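Local coordinates for DUF1611 domain-containing protein (Anabaena variabilis, PDB 2OBN) that is of unknown function, but joins a Rossmann-like domain to a P-loop domain and so may bind a nucleotide, at the interface of chains A and B. Numbering follows the deposited sequence. Chains: chain A/B, Hypothetical protein.

Contact 1: the interface of chains A and B. Residues chain A 208-209, 211, 243, 246; chain B 203-204, 208, 211, 242-244.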
ATOM      1  N   VAL A 208       3.263  -1.287   2.896  1.00 35.79           N
ATOM      2  CA  VAL A 208       3.158  -0.324   1.767  1.00 36.35           C
ATOM      3  C   VAL A 208       4.505  -0.069   1.053  1.00 35.73           C
ATOM      4  O   VAL A 208       4.580  -0.099  -0.187  1.00 34.52           O
ATOM      5  CB  VAL A 208       2.511   1.022   2.256  1.00 35.63           C
ATOM      6  CG1 VAL A 208       2.817   2.190   1.327  1.00 37.85           C
ATOM      7  CG2 VAL A 208       1.011   0.861   2.435  1.00 33.17           C
ATOM      8  N   ASP A 209       5.552   0.153   1.839  1.00 33.50           N
ATOM      9  CA  ASP A 209       6.876   0.439   1.292  1.00 35.58           C
ATOM     10  C   ASP A 209       7.409  -0.658   0.351  1.00 36.21           C
ATOM     11  O   ASP A 209       8.086  -0.340  -0.646  1.00 34.60           O
ATOM     12  CB  ASP A 209       7.907   0.664   2.418  1.00 35.75           C
ATOM     13  CG  ASP A 209       8.952   1.721   2.060  1.00 39.77           C
ATOM     14  OD1 ASP A 209       8.857   2.328   0.959  1.00 41.95           O
ATOM     15  OD2 ASP A 209       9.840   1.977   2.910  1.00 38.52           O
ATOM     16  N   ALA A 211       5.378  -3.307  -1.121  1.00 35.37           N
ATOM     17  CA  ALA A 211       4.319  -3.858  -1.927  1.00 34.86           C
ATOM     18  C   ALA A 211       4.681  -3.959  -3.432  1.00 36.96           C
ATOM     19  O   ALA A 211       4.462  -4.995  -4.050  1.00 36.96           O
ATOM     20  CB  ALA A 211       3.073  -3.025  -1.727  1.00 33.61           C
ATOM     21  N   THR A 243      -5.992  -0.061  -2.012  1.00 39.32           N
ATOM     22  CA  THR A 243      -4.610   0.329  -2.322  1.00 37.73           C
ATOM     23  C   THR A 243      -3.897  -0.595  -3.321  1.00 37.55           C
ATOM     24  O   THR A 243      -3.103  -0.132  -4.149  1.00 38.81           O
ATOM     25  CB  THR A 243      -3.796   0.343  -1.017  1.00 36.28           C
ATOM     26  OG1 THR A 243      -4.260   1.413  -0.191  1.00 37.97           O
ATOM     27  CG2 THR A 243      -2.317   0.534  -1.266  1.00 36.35           C
ATOM     28  N   LEU A 246      -2.287  -0.312  -7.336  1.00 39.73           N
ATOM     29  CA  LEU A 246      -1.097   0.469  -7.683  1.00 37.92           C
ATOM     30  C   LEU A 246       0.196  -0.338  -7.629  1.00 38.79           C
ATOM     31  O   LEU A 246       0.975  -0.314  -8.602  1.00 37.92           O
ATOM     32  CB  LEU A 246      -0.985   1.720  -6.792  1.00 37.64           C
ATOM     33  CG  LEU A 246       0.185   2.675  -7.032  1.00 35.21           C
ATOM     34  CD1 LEU A 246       0.172   3.161  -8.486  1.00 37.36           C
ATOM     35  CD2 LEU A 246       0.148   3.850  -6.054  1.00 37.33           C
TER
ATOM     36  N   LEU B 203       2.900   5.487   7.602  1.00 38.49           N
ATOM     37  CA  LEU B 203       2.126   4.778   6.582  1.00 37.90           C
ATOM     38  C   LEU B 203       2.870   3.745   5.749  1.00 36.75           C
ATOM     39  O   LEU B 203       2.282   2.725   5.398  1.00 36.31           O
ATOM     40  CB  LEU B 203       1.475   5.787   5.640  1.00 37.16           C
ATOM     41  CG  LEU B 203       0.494   5.254   4.602  1.00 38.76           C
ATOM     42  CD1 LEU B 203      -0.693   4.606   5.282  1.00 37.55           C
ATOM     43  CD2 LEU B 203       0.039   6.380   3.684  1.00 40.56           C
ATOM     44  N   ASP B 204       4.154   3.963   5.456  1.00 37.16           N
ATOM     45  CA  ASP B 204       4.889   3.012   4.599  1.00 36.97           C
ATOM     46  C   ASP B 204       5.176   1.658   5.249  1.00 36.72           C
ATOM     47  O   ASP B 204       5.608   0.721   4.571  1.00 34.50           O
ATOM     48  CB  ASP B 204       6.148   3.631   3.977  1.00 37.81           C
ATOM     49  CG  ASP B 204       7.280   3.870   4.976  1.00 38.55           C
ATOM     50  OD1 ASP B 204       7.207   3.477   6.147  1.00 39.30           O
ATOM     51  OD2 ASP B 204       8.285   4.472   4.551  1.00 49.87           O
ATOM     52  N   VAL B 208      -0.827  -3.179   3.280  1.00 35.44           N
ATOM     53  CA  VAL B 208      -1.604  -2.626   2.158  1.00 35.40           C
ATOM     54  C   VAL B 208      -3.110  -2.542   2.449  1.00 34.87           C
ATOM     55  O   VAL B 208      -3.714  -1.477   2.275  1.00 37.27           O
ATOM     56  CB  VAL B 208      -1.285  -3.395   0.843  1.00 34.45           C
ATOM     57  CG1 VAL B 208      -2.342  -3.189  -0.243  1.00 37.70           C
ATOM     58  CG2 VAL B 208       0.085  -3.001   0.322  1.00 34.27           C
ATOM     59  N   ALA B 211      -3.904   0.385   4.866  1.00 34.62           N
ATOM     60  CA  ALA B 211      -3.221   1.649   4.617  1.00 35.90           C
ATOM     61  C   ALA B 211      -4.168   2.839   4.549  1.00 36.11           C
ATOM     62  O   ALA B 211      -3.954   3.838   5.237  1.00 35.55           O
ATOM     63  CB  ALA B 211      -2.356   1.560   3.331  1.00 34.04           C
ATOM     64  N   SER B 242       6.914   3.172  -5.322  1.00 38.14           N
ATOM     65  CA  SER B 242       6.065   3.843  -4.362  1.00 38.29           C
ATOM     66  C   SER B 242       4.584   3.522  -4.494  1.00 38.81           C
ATOM     67  O   SER B 242       4.030   3.434  -5.597  1.00 38.88           O
ATOM     68  CB  SER B 242       6.244   5.349  -4.507  1.00 39.99           C
ATOM     69  OG  SER B 242       5.448   6.038  -3.558  1.00 37.77           O
ATOM     70  N   THR B 243       3.952   3.391  -3.333  1.00 39.74           N
ATOM     71  CA  THR B 243       2.535   3.069  -3.197  1.00 38.50           C
ATOM     72  C   THR B 243       1.774   4.079  -2.353  1.00 38.87           C
ATOM     73  O   THR B 243       0.593   4.306  -2.590  1.00 39.66           O
ATOM     74  CB  THR B 243       2.402   1.666  -2.490  1.00 37.55           C
ATOM     75  OG1 THR B 243       2.871   0.626  -3.355  1.00 37.61           O
ATOM     76  CG2 THR B 243       0.995   1.337  -2.068  1.00 38.36           C
ATOM     77  N   ALA B 244       2.450   4.691  -1.380  1.00 39.74           N
ATOM     78  CA  ALA B 244       1.782   5.454  -0.311  1.00 39.06           C
ATOM     79  C   ALA B 244       0.901   6.627  -0.692  1.00 39.29           C
ATOM     80  O   ALA B 244       0.058   7.049   0.099  1.00 38.16           O
ATOM     81  CB  ALA B 244       2.814   5.907   0.724  1.00 39.97           C
TER
HETATM   82  O   HOH W   1       5.320  -0.041  -2.809  1.00 19.26           O
HETATM   83  O   HOH W   2      -5.626   0.503   1.772  1.00 24.83           O
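A:Val208, first residue of helix 208-222, turns both its methyls into chain B. With CG1 anti to the backbone N (chi1 160°), that methyl lies 3.8 Å from CB of B:Ala244, while CG2 meets CB of B:Ala211 at 3.6 Å. The exchanged pair is here too, B:Val208 CG2 against the methyl of A:Ala211, so the two helices pack through their opening turns. Beside them the threonine methyls meet, A:Thr243 CG2 3.5 Å from B:Thr243 CG2, the side chains crossing at about a right angle. An alanine in place of A:Val208 would probably leave the methyls of B:Ala211 and B:Ala244 without their mates and open a gap beside them. A backbone bond borders this core: N of A:Asp209 donates to O of B:Asp204 at 2.8 Å. Beside it the two aspartates run alongside each other with carboxylate planes stacked 16° apart. Their OD2 atoms, A:Asp209 to B:Asp204, are 3.4 Å apart, a closeness likely to be unfavourable if both are charged. Further out, water 1 links B:Thr243 OG1 (2.6 Å) to the carbonyl O of A:Val208, and water 2 does the same with chains exchanged. Together these contacts join the two copies near their two-fold axis, if the deposited dimer is the biological one.

Contact 2: the interface of chains A and B. Residues chain A 238-240, 274-275, 277; chain B 294-296.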
ATOM      1  N   LEU A 238     -11.532   2.539  -8.053  1.00 37.44           N
ATOM      2  CA  LEU A 238     -12.836   3.142  -7.785  1.00 36.02           C
ATOM      3  C   LEU A 238     -13.346   2.839  -6.369  1.00 37.32           C
ATOM      4  O   LEU A 238     -14.353   3.413  -5.931  1.00 37.58           O
ATOM      5  CB  LEU A 238     -13.859   2.603  -8.790  1.00 36.85           C
ATOM      6  CG  LEU A 238     -13.474   2.652 -10.275  1.00 33.66           C
ATOM      7  CD1 LEU A 238     -14.623   2.206 -11.119  1.00 35.62           C
ATOM      8  CD2 LEU A 238     -13.055   4.063 -10.695  1.00 38.96           C
ATOM      9  N   HIS A 239     -12.673   1.930  -5.662  1.00 37.31           N
ATOM     10  CA  HIS A 239     -13.079   1.553  -4.318  1.00 37.20           C
ATOM     11  C   HIS A 239     -12.340   2.472  -3.345  1.00 36.81           C
ATOM     12  O   HIS A 239     -11.103   2.519  -3.376  1.00 35.93           O
ATOM     13  CB  HIS A 239     -12.718   0.097  -4.041  1.00 36.31           C
ATOM     14  CG  HIS A 239     -13.302  -0.435  -2.772  1.00 38.52           C
ATOM     15  ND1 HIS A 239     -12.934   0.036  -1.531  1.00 38.00           N
ATOM     16  CD2 HIS A 239     -14.204  -1.422  -2.545  1.00 38.67           C
ATOM     17  CE1 HIS A 239     -13.603  -0.613  -0.596  1.00 38.07           C
ATOM     18  NE2 HIS A 239     -14.375  -1.509  -1.183  1.00 37.04           N
ATOM     19  N   PRO A 240     -13.078   3.173  -2.458  1.00 36.37           N
ATOM     20  CA  PRO A 240     -12.469   4.155  -1.561  1.00 38.50           C
ATOM     21  C   PRO A 240     -11.472   3.654  -0.516  1.00 38.06           C
ATOM     22  O   PRO A 240     -10.761   4.469   0.058  1.00 37.87           O
ATOM     23  CB  PRO A 240     -13.679   4.755  -0.858  1.00 37.39           C
ATOM     24  CG  PRO A 240     -14.659   3.692  -0.868  1.00 36.15           C
ATOM     25  CD  PRO A 240     -14.525   3.090  -2.207  1.00 37.62           C
ATOM     26  N   VAL A 274     -20.601   5.674  -3.625  1.00 39.99           N
ATOM     27  CA  VAL A 274     -19.533   5.870  -4.605  1.00 39.47           C
ATOM     28  C   VAL A 274     -19.905   5.250  -5.960  1.00 39.54           C
ATOM     29  O   VAL A 274     -20.026   4.037  -6.059  1.00 40.61           O
ATOM     30  CB  VAL A 274     -18.200   5.256  -4.104  1.00 39.14           C
ATOM     31  CG1 VAL A 274     -17.046   5.614  -5.044  1.00 38.08           C
ATOM     32  CG2 VAL A 274     -17.880   5.745  -2.690  1.00 40.46           C
ATOM     33  N   PRO A 275     -20.079   6.080  -7.007  1.00 39.07           N
ATOM     34  CA  PRO A 275     -20.442   5.549  -8.318  1.00 39.04           C
ATOM     35  C   PRO A 275     -19.282   5.012  -9.159  1.00 38.65           C
ATOM     36  O   PRO A 275     -18.122   5.373  -8.944  1.00 35.99           O
ATOM     37  CB  PRO A 275     -21.062   6.764  -9.027  1.00 40.26           C
ATOM     38  CG  PRO A 275     -20.391   7.936  -8.438  1.00 39.55           C
ATOM     39  CD  PRO A 275     -19.980   7.553  -7.027  1.00 39.92           C
ATOM     40  N   PRO A 277     -17.859   5.198 -12.739  1.00 38.09           N
ATOM     41  CA  PRO A 277     -18.022   6.046 -13.931  1.00 38.20           C
ATOM     42  C   PRO A 277     -18.150   5.258 -15.249  1.00 38.61           C
ATOM     43  O   PRO A 277     -17.934   4.032 -15.264  1.00 36.91           O
ATOM     44  CB  PRO A 277     -16.735   6.896 -13.944  1.00 38.60           C
ATOM     45  CG  PRO A 277     -16.108   6.716 -12.604  1.00 36.43           C
ATOM     46  CD  PRO A 277     -16.513   5.352 -12.158  1.00 37.71           C
TER
ATOM     47  N   GLY B 294     -14.175  10.036 -11.789  1.00 39.81           N
ATOM     48  CA  GLY B 294     -15.561  10.413 -11.478  1.00 39.91           C
ATOM     49  C   GLY B 294     -16.172   9.747 -10.252  1.00 40.83           C
ATOM     50  O   GLY B 294     -17.298  10.073  -9.874  1.00 44.00           O
ATOM     51  N   ALA B 295     -15.470   8.797  -9.642  1.00 40.62           N
ATOM     52  CA  ALA B 295     -15.999   8.084  -8.478  1.00 39.89           C
ATOM     53  C   ALA B 295     -16.021   8.999  -7.253  1.00 40.84           C
ATOM     54  O   ALA B 295     -16.922   8.931  -6.411  1.00 40.97           O
ATOM     55  CB  ALA B 295     -15.169   6.841  -8.209  1.00 39.74           C
ATOM     56  N   PHE B 296     -15.024   9.868  -7.174  1.00 40.91           N
ATOM     57  CA  PHE B 296     -14.900  10.794  -6.078  1.00 41.84           C
ATOM     58  C   PHE B 296     -15.118  12.170  -6.660  1.00 43.69           C
ATOM     59  O   PHE B 296     -15.211  12.325  -7.871  1.00 46.23           O
ATOM     60  CB  PHE B 296     -13.526  10.618  -5.436  1.00 40.38           C
ATOM     61  CG  PHE B 296     -13.200   9.179  -5.187  1.00 39.92           C
ATOM     62  CD1 PHE B 296     -13.906   8.462  -4.240  1.00 40.92           C
ATOM     63  CD2 PHE B 296     -12.243   8.519  -5.941  1.00 40.48           C
ATOM     64  CE1 PHE B 296     -13.661   7.127  -4.036  1.00 39.74           C
ATOM     65  CE2 PHE B 296     -11.994   7.180  -5.737  1.00 40.69           C
ATOM     66  CZ  PHE B 296     -12.702   6.487  -4.776  1.00 41.49           C
TER
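B:Ala295 and B:Phe296 press against A:Val274 and A:Pro275. They belong to a glycine-rich turn of a DUF1611 protein, within its P-loop domain, packed against loops of the other copy. The contact is without direct polar bonds. Its apolar part centres on A:Val274, whose CG1, anti to the backbone N (chi1 -173°), comes over the rim of the B:Phe296 ring at CE1, 3.8 Å away. The same methyl lies 3.9 Å from CB of B:Ala295. That CB covers the same face of its neighbour's ring, 4.0 Å above the plane and over the centre, which probably limits how far the phenyl can swing. From the other side of the plane, nearer the edge, CB of A:Pro240 meets CE1 of B:Phe296 at 4.0 Å. A serine in place of B:Phe296 would probably leave the A:Val274 methyl and A:Pro240 without the ring that lies between them, and open a gap there. At one end A:Pro277 brings CG to CA of B:Gly294. Further contacts pair carbon with carbonyl oxygen. CZ of B:Phe296 lies 3.7 Å from O of A:Leu238, which sits well off the ring plane. Around B:Ala295, CB is 3.4 Å from O of A:Pro275, and O is 3.4 Å from CD of that proline.

Contact 3: the interface of chains A and B. Residues chain A 239-241, 271, 273; chain B 143-145.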
ATOM      1  N   HIS A 239     -12.673   1.930  -5.662  1.00 37.31           N
ATOM      2  CA  HIS A 239     -13.079   1.553  -4.318  1.00 37.20           C
ATOM      3  C   HIS A 239     -12.340   2.472  -3.345  1.00 36.81           C
ATOM      4  O   HIS A 239     -11.103   2.519  -3.376  1.00 35.93           O
ATOM      5  CB  HIS A 239     -12.718   0.097  -4.041  1.00 36.31           C
ATOM      6  CG  HIS A 239     -13.302  -0.435  -2.772  1.00 38.52           C
ATOM      7  ND1 HIS A 239     -12.934   0.036  -1.531  1.00 38.00           N
ATOM      8  CD2 HIS A 239     -14.204  -1.422  -2.545  1.00 38.67           C
ATOM      9  CE1 HIS A 239     -13.603  -0.613  -0.596  1.00 38.07           C
ATOM     10  NE2 HIS A 239     -14.375  -1.509  -1.183  1.00 37.04           N
ATOM     11  N   PRO A 240     -13.078   3.173  -2.458  1.00 36.37           N
ATOM     12  CA  PRO A 240     -12.469   4.155  -1.561  1.00 38.50           C
ATOM     13  C   PRO A 240     -11.472   3.654  -0.516  1.00 38.06           C
ATOM     14  O   PRO A 240     -10.761   4.469   0.058  1.00 37.87           O
ATOM     15  CB  PRO A 240     -13.679   4.755  -0.858  1.00 37.39           C
ATOM     16  CG  PRO A 240     -14.659   3.692  -0.868  1.00 36.15           C
ATOM     17  CD  PRO A 240     -14.525   3.090  -2.207  1.00 37.62           C
ATOM     18  N   GLY A 241     -11.453   2.355  -0.237  1.00 39.28           N
ATOM     19  CA  GLY A 241     -10.505   1.769   0.727  1.00 40.30           C
ATOM     20  C   GLY A 241      -9.382   0.944   0.109  1.00 39.47           C
ATOM     21  O   GLY A 241      -8.539   0.396   0.822  1.00 40.10           O
ATOM     22  N   ASN A 271     -19.630   0.501  -0.573  1.00 38.29           N
ATOM     23  CA  ASN A 271     -19.943   1.914  -0.333  1.00 38.01           C
ATOM     24  C   ASN A 271     -20.849   2.450  -1.438  1.00 39.27           C
ATOM     25  O   ASN A 271     -20.383   3.145  -2.345  1.00 38.46           O
ATOM     26  CB  ASN A 271     -18.630   2.697  -0.276  1.00 38.02           C
ATOM     27  CG  ASN A 271     -17.642   2.083   0.690  1.00 35.17           C
ATOM     28  OD1 ASN A 271     -17.773   2.221   1.900  1.00 37.59           O
ATOM     29  ND2 ASN A 271     -16.646   1.382   0.150  1.00 37.72           N
ATOM     30  N   HIS A 273     -22.688   4.891  -1.981  1.00 41.25           N
ATOM     31  CA  HIS A 273     -22.627   6.295  -2.355  1.00 41.72           C
ATOM     32  C   HIS A 273     -21.588   6.557  -3.470  1.00 41.54           C
ATOM     33  O   HIS A 273     -21.710   7.533  -4.202  1.00 42.27           O
ATOM     34  CB  HIS A 273     -22.348   7.184  -1.120  1.00 42.32           C
ATOM     35  CG  HIS A 273     -20.966   7.046  -0.553  1.00 43.49           C
ATOM     36  ND1 HIS A 273     -20.640   6.106   0.402  1.00 47.29           N
ATOM     37  CD2 HIS A 273     -19.833   7.751  -0.786  1.00 45.51           C
ATOM     38  CE1 HIS A 273     -19.360   6.224   0.716  1.00 46.73           C
ATOM     39  NE2 HIS A 273     -18.846   7.213   0.008  1.00 47.79           N
TER
ATOM     40  N   ALA B 143     -10.869   1.390   4.939  1.00 41.46           N
ATOM     41  CA  ALA B 143     -11.432   2.741   4.812  1.00 39.10           C
ATOM     42  C   ALA B 143     -12.680   2.726   3.932  1.00 39.54           C
ATOM     43  O   ALA B 143     -12.812   1.873   3.044  1.00 37.83           O
ATOM     44  CB  ALA B 143     -10.423   3.677   4.253  1.00 39.64           C
ATOM     45  N   SER B 144     -13.577   3.682   4.172  1.00 38.51           N
ATOM     46  CA  SER B 144     -14.840   3.773   3.437  1.00 39.90           C
ATOM     47  C   SER B 144     -15.118   5.165   2.858  1.00 40.10           C
ATOM     48  O   SER B 144     -16.261   5.458   2.489  1.00 40.77           O
ATOM     49  CB  SER B 144     -15.990   3.393   4.377  1.00 39.10           C
ATOM     50  OG  SER B 144     -16.134   4.360   5.405  1.00 39.57           O
ATOM     51  N   GLY B 145     -14.091   6.008   2.761  1.00 39.60           N
ATOM     52  CA  GLY B 145     -14.271   7.378   2.284  1.00 39.72           C
ATOM     53  C   GLY B 145     -15.020   8.294   3.260  1.00 39.71           C
ATOM     54  O   GLY B 145     -15.558   9.329   2.846  1.00 38.81           O
TER
HETATM   55  O   HOH W   3     -11.191   6.061   2.249  1.00 26.37           O
HETATM   56  O   HOH W   4     -14.985   0.215   2.183  1.00 38.49           O
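The imidazole of A:His273 meets B:Ser144 at its edge: the serine carbonyl O lies in the ring plane, 3.7 Å from the ring carbon CE1, with no hydrogen bond from the imidazole nitrogens. In this DUF1611 protein both sides of the contact are loop, and the chain B stretch, residues 143-145, leads into the 3-10 helix 146-149. CG of A:His273 sits between the backbone N and the carbonyl carbon (chi1 70°), which swings the ring towards chain B. A second imidazole, A:His239, is also used at its edge, but from within its own chain: N of A:Gly241 donates to ND1 at 3.0 Å, 8° out of the ring plane. This bond helps to hold the ring's rotation and closes the turn through A:Pro240. The amide oxygen OD1 of A:Asn271 lies 3.3 Å from CB of B:Ser144. The amide nitrogen, ND2, holds water 4 at 2.9 Å, and the water passes on to the carbonyl O of B:Ala143. That oxygen also lies 3.3 Å from CA of A:Gly241, where the lack of a side chain probably allows the close approach. The A:Pro240 ring rests against the peptide joining B:Ser144 and B:Gly145, its CB 3.9 Å from the glycine N. Beside it, water 3 links that N to O of A:Pro240, 2.7 Å from the water.

Contact 4: the interface of chains A and B. Residues chain A 144-145, 250, 295-296; chain B 237-240, 274.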
ATOM      1  N   SER A 144      11.988  -1.165  -8.537  1.00 39.22           N
ATOM      2  CA  SER A 144      12.775  -0.272  -9.389  1.00 39.60           C
ATOM      3  C   SER A 144      12.420  -0.358 -10.874  1.00 40.55           C
ATOM      4  O   SER A 144      13.229   0.030 -11.736  1.00 41.72           O
ATOM      5  CB  SER A 144      14.234  -0.672  -9.243  1.00 39.50           C
ATOM      6  OG  SER A 144      14.358  -2.039  -9.577  1.00 41.99           O
ATOM      7  N   GLY A 145      11.228  -0.853 -11.178  1.00 39.77           N
ATOM      8  CA  GLY A 145      10.788  -1.009 -12.566  1.00 40.78           C
ATOM      9  C   GLY A 145      11.549  -2.058 -13.340  1.00 39.71           C
ATOM     10  O   GLY A 145      11.620  -1.984 -14.546  1.00 40.55           O
ATOM     11  N   ARG A 250       2.687  -1.020 -10.636  1.00 39.34           N
ATOM     12  CA  ARG A 250       4.084  -0.597 -10.533  1.00 39.11           C
ATOM     13  C   ARG A 250       5.095  -1.725 -10.568  1.00 39.28           C
ATOM     14  O   ARG A 250       6.089  -1.617 -11.299  1.00 40.40           O
ATOM     15  CB  ARG A 250       4.302   0.276  -9.298  1.00 37.77           C
ATOM     16  CG  ARG A 250       3.634   1.641  -9.378  1.00 39.07           C
ATOM     17  CD  ARG A 250       4.370   2.608 -10.310  1.00 41.26           C
ATOM     18  NE  ARG A 250       3.595   3.843 -10.439  1.00 45.08           N
ATOM     19  CZ  ARG A 250       2.599   4.033 -11.310  1.00 43.12           C
ATOM     20  NH1 ARG A 250       2.273   3.108 -12.216  1.00 41.38           N
ATOM     21  NH2 ARG A 250       1.965   5.197 -11.310  1.00 41.57           N
ATOM     22  N   ALA A 295       5.870   8.678 -17.273  1.00 39.32           N
ATOM     23  CA  ALA A 295       7.029   8.123 -16.567  1.00 38.18           C
ATOM     24  C   ALA A 295       7.300   6.655 -16.969  1.00 38.60           C
ATOM     25  O   ALA A 295       8.446   6.175 -16.904  1.00 36.07           O
ATOM     26  CB  ALA A 295       6.836   8.251 -15.065  1.00 37.54           C
ATOM     27  N   PHE A 296       6.241   5.958 -17.374  1.00 38.15           N
ATOM     28  CA  PHE A 296       6.311   4.573 -17.781  1.00 39.21           C
ATOM     29  C   PHE A 296       5.687   4.441 -19.152  1.00 42.33           C
ATOM     30  O   PHE A 296       4.967   5.325 -19.627  1.00 44.21           O
ATOM     31  CB  PHE A 296       5.559   3.715 -16.770  1.00 40.29           C
ATOM     32  CG  PHE A 296       5.866   4.074 -15.338  1.00 37.24           C
ATOM     33  CD1 PHE A 296       7.060   3.670 -14.748  1.00 40.76           C
ATOM     34  CD2 PHE A 296       4.979   4.839 -14.594  1.00 37.77           C
ATOM     35  CE1 PHE A 296       7.357   4.026 -13.418  1.00 42.44           C
ATOM     36  CE2 PHE A 296       5.259   5.197 -13.283  1.00 37.98           C
ATOM     37  CZ  PHE A 296       6.449   4.799 -12.687  1.00 39.44           C
TER
ATOM     38  N   LEU B 237       3.571   9.173  -7.488  1.00 37.55           N
ATOM     39  CA  LEU B 237       3.024   8.324  -8.538  1.00 38.89           C
ATOM     40  C   LEU B 237       3.999   8.167  -9.716  1.00 38.01           C
ATOM     41  O   LEU B 237       3.689   7.454 -10.658  1.00 37.14           O
ATOM     42  CB  LEU B 237       1.676   8.879  -9.029  1.00 39.91           C
ATOM     43  CG  LEU B 237       0.522   8.882  -8.021  1.00 41.79           C
ATOM     44  CD1 LEU B 237      -0.692   9.533  -8.657  1.00 40.41           C
ATOM     45  CD2 LEU B 237       0.188   7.488  -7.545  1.00 43.22           C
ATOM     46  N   LEU B 238       5.143   8.864  -9.662  1.00 37.05           N
ATOM     47  CA  LEU B 238       6.173   8.821 -10.690  1.00 38.30           C
ATOM     48  C   LEU B 238       7.334   7.909 -10.293  1.00 38.54           C
ATOM     49  O   LEU B 238       8.170   7.570 -11.123  1.00 37.11           O
ATOM     50  CB  LEU B 238       6.718  10.231 -10.958  1.00 37.31           C
ATOM     51  CG  LEU B 238       5.702  11.325 -11.254  1.00 35.65           C
ATOM     52  CD1 LEU B 238       6.404  12.616 -11.591  1.00 33.48           C
ATOM     53  CD2 LEU B 238       4.771  10.901 -12.391  1.00 38.54           C
ATOM     54  N   HIS B 239       7.366   7.515  -9.018  1.00 39.09           N
ATOM     55  CA  HIS B 239       8.390   6.634  -8.508  1.00 37.58           C
ATOM     56  C   HIS B 239       7.917   5.194  -8.719  1.00 36.58           C
ATOM     57  O   HIS B 239       6.825   4.847  -8.273  1.00 35.27           O
ATOM     58  CB  HIS B 239       8.608   6.938  -7.037  1.00 38.39           C
ATOM     59  CG  HIS B 239       9.796   6.258  -6.448  1.00 38.14           C
ATOM     60  ND1 HIS B 239       9.927   4.888  -6.430  1.00 37.78           N
ATOM     61  CD2 HIS B 239      10.876   6.753  -5.801  1.00 36.75           C
ATOM     62  CE1 HIS B 239      11.055   4.567  -5.820  1.00 39.38           C
ATOM     63  NE2 HIS B 239      11.651   5.681  -5.433  1.00 36.98           N
ATOM     64  N   PRO B 240       8.743   4.346  -9.392  1.00 38.01           N
ATOM     65  CA  PRO B 240       8.353   2.954  -9.716  1.00 37.64           C
ATOM     66  C   PRO B 240       8.134   1.984  -8.543  1.00 37.53           C
ATOM     67  O   PRO B 240       7.596   0.895  -8.744  1.00 37.46           O
ATOM     68  CB  PRO B 240       9.531   2.454 -10.565  1.00 38.21           C
ATOM     69  CG  PRO B 240      10.664   3.294 -10.161  1.00 36.12           C
ATOM     70  CD  PRO B 240      10.111   4.633  -9.870  1.00 35.16           C
ATOM     71  N   VAL B 274      13.742   6.531 -15.191  1.00 41.59           N
ATOM     72  CA  VAL B 274      12.327   6.919 -15.205  1.00 39.27           C
ATOM     73  C   VAL B 274      12.184   8.421 -15.311  1.00 38.34           C
ATOM     74  O   VAL B 274      12.571   9.135 -14.404  1.00 38.74           O
ATOM     75  CB  VAL B 274      11.621   6.472 -13.910  1.00 38.12           C
ATOM     76  CG1 VAL B 274      10.136   6.807 -13.965  1.00 38.57           C
ATOM     77  CG2 VAL B 274      11.809   4.970 -13.674  1.00 38.84           C
TER
HETATM   78  O   HOH W   5       3.998   5.016  -7.850  1.00 15.68           O
HETATM   79  O   HOH W   6       8.573  -1.279 -10.350  1.00 26.99           O
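A:Arg250 and B:Pro240 turn their carbonyl oxygens to one water, number 6, which A:Gly145 N also grips. The water is 2.7 Å from O of A:Arg250 and 2.9 Å from O of B:Pro240, tying three stretches of backbone across the interface. The arginine's side chain then passes over the chain B loop. Bent at chi2 (-75°), it carries the guanidinium along to B:Leu237, where NH2 donates to the carbonyl O at 2.9 Å. The oxygen offers a lone pair in its carbonyl plane, but lies 33° out of the guanidinium plane, so the bond is well placed at the acceptor but bent at the donor. Further back, NE holds water 5 at 2.9 Å, and that water meets O of B:His239. A:Phe296 probably helps to hold the guanidinium in place: its CE2 sits 3.5 Å above the guanidinium plane, over the centre, an arrangement likely to favour the positive charge. The same ring has O of B:Leu237 in plane at its edge, and crosses B:Pro240 at about a right angle, CE1 being 3.9 Å from CB. Beyond the ring, O of A:Ala295 lies 3.4 Å from the B:Val274 methyl CG1. In the fold, helix 245-252 and the turn after helix 279-291 of chain A here meet the chain B loop that follows strand 228-231.

Contacts 2 and 3 are neighbours, their C-alpha centres about 8 Å apart, and they share A:His239 and A:Pro240, so one loop of chain A serves both. Contact 4 lies about 24 Å from contact 2 and 26 Å from contact 3, yet repeats much of both with the chains exchanged: the 238-240 loop and residue 274 now come from chain B. Contact 1 stands between, about 14 Å from contact 4, 17 Å from contact 3 and 20 Å from contact 2, and brings equivalent residues together; helix 245-252 of chain A serves it and contact 4. The pattern is that of a two-fold dimer, which may be the functional form.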